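PDB 2R91: 2-Keto-3-deoxy-(6-phospho-)gluconate aldolase from Thermoproteus tenax, which is an aldolase of the dihydrodipicolinate synthetase family, built on a closed eight-stranded parallel beta/alpha (TIM) barrel. Local coordinates for residues R136-D139 with A140-K144. Numbering follows the deposited sequence.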
ATOM      1  N   ARG A 136      -5.719  -9.039   5.046  1.00 21.31           N
ATOM      2  CA  ARG A 136      -7.072  -8.572   4.706  1.00 21.92           C
ATOM      3  C   ARG A 136      -7.681  -7.930   5.942  1.00 20.61           C
ATOM      4  O   ARG A 136      -7.235  -8.155   7.067  1.00 20.46           O
ATOM      5  CB  ARG A 136      -8.012  -9.704   4.181  1.00 22.16           C
ATOM      6  CG  ARG A 136      -8.121 -10.963   5.085  1.00 22.72           C
ATOM      7  CD  ARG A 136      -9.055 -12.050   4.512  1.00 23.00           C
ATOM      8  NE  ARG A 136      -8.735 -12.324   3.106  1.00 23.82           N
ATOM      9  CZ  ARG A 136      -7.751 -13.102   2.665  1.00 24.29           C
ATOM     10  NH1 ARG A 136      -6.987 -13.827   3.519  1.00 23.23           N
ATOM     11  NH2 ARG A 136      -7.559 -13.181   1.348  1.00 21.87           N
ATOM     12  N   ASP A 137      -8.752  -7.198   5.718  1.00 20.32           N
ATOM     13  CA  ASP A 137      -9.498  -6.496   6.760  1.00 21.79           C
ATOM     14  C   ASP A 137     -10.922  -7.034   6.791  1.00 21.34           C
ATOM     15  O   ASP A 137     -11.542  -7.196   5.739  1.00 23.14           O
ATOM     16  CB  ASP A 137      -9.536  -4.988   6.386  1.00 22.47           C
ATOM     17  CG  ASP A 137     -10.210  -4.115   7.447  1.00 23.63           C
ATOM     18  OD1 ASP A 137     -10.164  -4.442   8.639  1.00 22.04           O
ATOM     19  OD2 ASP A 137     -10.799  -3.084   7.065  1.00 24.71           O
ATOM     20  N   VAL A 138     -11.444  -7.292   7.984  1.00 20.29           N
ATOM     21  CA  VAL A 138     -12.870  -7.501   8.165  1.00 20.94           C
ATOM     22  C   VAL A 138     -13.392  -6.282   8.934  1.00 20.78           C
ATOM     23  O   VAL A 138     -13.283  -6.224  10.174  1.00 18.89           O
ATOM     24  CB  VAL A 138     -13.162  -8.820   8.899  1.00 21.11           C
ATOM     25  CG1 VAL A 138     -14.666  -8.981   9.148  1.00 20.05           C
ATOM     26  CG2 VAL A 138     -12.634 -10.015   8.033  1.00 20.83           C
ATOM     27  N   ASP A 139     -13.892  -5.288   8.189  1.00 20.83           N
ATOM     28  CA  ASP A 139     -14.219  -3.977   8.793  1.00 20.94           C
ATOM     29  C   ASP A 139     -15.559  -4.049   9.540  1.00 21.65           C
ATOM     30  O   ASP A 139     -16.189  -5.113   9.585  1.00 18.30           O
ATOM     31  CB  ASP A 139     -14.109  -2.804   7.771  1.00 22.56           C
ATOM     32  CG  ASP A 139     -15.209  -2.807   6.690  1.00 23.49           C
ATOM     33  OD1 ASP A 139     -16.117  -3.648   6.733  1.00 23.95           O
ATOM     34  OD2 ASP A 139     -15.154  -1.937   5.788  1.00 24.21           O
ATOM     35  N   ALA A 140     -15.982  -2.939  10.155  1.00 21.28           N
ATOM     36  CA  ALA A 140     -17.198  -2.963  10.975  1.00 22.62           C
ATOM     37  C   ALA A 140     -18.433  -3.456  10.206  1.00 23.65           C
ATOM     38  O   ALA A 140     -19.224  -4.271  10.710  1.00 24.36           O
ATOM     39  CB  ALA A 140     -17.457  -1.556  11.581  1.00 23.18           C
ATOM     40  N   ARG A 141     -18.604  -2.959   8.992  1.00 24.49           N
ATOM     41  CA  ARG A 141     -19.753  -3.342   8.177  1.00 27.34           C
ATOM     42  C   ARG A 141     -19.756  -4.859   7.843  1.00 25.69           C
ATOM     43  O   ARG A 141     -20.767  -5.549   8.002  1.00 25.03           O
ATOM     44  CB  ARG A 141     -19.720  -2.489   6.918  1.00 30.44           C
ATOM     45  CG  ARG A 141     -20.833  -2.695   5.938  1.00 36.64           C
ATOM     46  CD  ARG A 141     -20.945  -1.447   5.055  1.00 40.30           C
ATOM     47  NE  ARG A 141     -21.056  -1.819   3.657  1.00 45.42           N
ATOM     48  CZ  ARG A 141     -20.112  -1.604   2.738  1.00 48.18           C
ATOM     49  NH1 ARG A 141     -18.973  -0.981   3.073  1.00 49.20           N
ATOM     50  NH2 ARG A 141     -20.319  -1.999   1.472  1.00 48.56           N
ATOM     51  N   ALA A 142     -18.611  -5.363   7.394  1.00 25.23           N
ATOM     52  CA  ALA A 142     -18.417  -6.801   7.144  1.00 24.03           C
ATOM     53  C   ALA A 142     -18.646  -7.626   8.413  1.00 25.07           C
ATOM     54  O   ALA A 142     -19.282  -8.674   8.372  1.00 25.80           O
ATOM     55  CB  ALA A 142     -17.025  -7.037   6.614  1.00 24.54           C
ATOM     56  N   ALA A 143     -18.141  -7.147   9.544  1.00 24.07           N
ATOM     57  CA  ALA A 143     -18.330  -7.823  10.822  1.00 24.68           C
ATOM     58  C   ALA A 143     -19.823  -7.935  11.214  1.00 25.72           C
ATOM     59  O   ALA A 143     -20.293  -8.998  11.695  1.00 24.09           O
ATOM     60  CB  ALA A 143     -17.529  -7.116  11.909  1.00 23.20           C
ATOM     61  N   LYS A 144     -20.564  -6.852  10.984  1.00 25.64           N
ATOM     62  CA  LYS A 144     -22.011  -6.860  11.203  1.00 27.51           C
ATOM     63  C   LYS A 144     -22.700  -7.844  10.260  1.00 27.53           C
ATOM     64  O   LYS A 144     -23.584  -8.597  10.692  1.00 26.98           O
ATOM     65  CB  LYS A 144     -22.615  -5.455  11.002  1.00 28.28           C
ATOM     66  CG  LYS A 144     -24.133  -5.405  11.263  1.00 29.24           C
ATOM     67  CD  LYS A 144     -24.739  -4.035  10.950  1.00 29.89           C
ATOM     68  CE  LYS A 144     -26.243  -3.991  11.338  1.00 31.98           C
ATOM     69  NZ  LYS A 144     -26.889  -2.734  10.829  1.00 34.62           N
TER
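Two hydrogen bonds join Asp139 to the first turn of helix 140-146, one from its side chain and one from its backbone. The carboxylate oxygen OD1 of Asp139 accepts from Ala142 N at 3.1 Å, with an N-H...O angle of 172°, a capping bond from the N-cap residue to the third residue of the helix. A chi1 of 70° sets CG between the residue's own N and carbonyl carbon, and with chi2 near zero OD1 is brought to the N-H of Ala142. The main-chain O of Asp139 takes the N-H of Ala143 at 2.8 Å and 161°, and the next bond of the helix follows, from Lys144 N to Ala140 O at 2.9 Å.

The apolar contact is modest. With CG1 trans to the backbone N (chi1 177°), that methyl of Val138 is the branch that meets the helix, 4.0 Å from Ala142 CB and 4.4 Å from Ala143 CB. Val138 and Ala143 both also pack on Leu127 of barrel strand 125-129, while Ala140 touches Ala164, Tyr165 and Tyr168 of helix 159-168.

Opposite charges stay apart: Asp139 OD2 is 4.8 Å from Arg141 NH1, too long for a salt bridge. Chemically, then, the carboxylate satisfies an amide that has no helical carbonyl before it, and its negative charge probably interacts favourably with the positive end of the helix dipole.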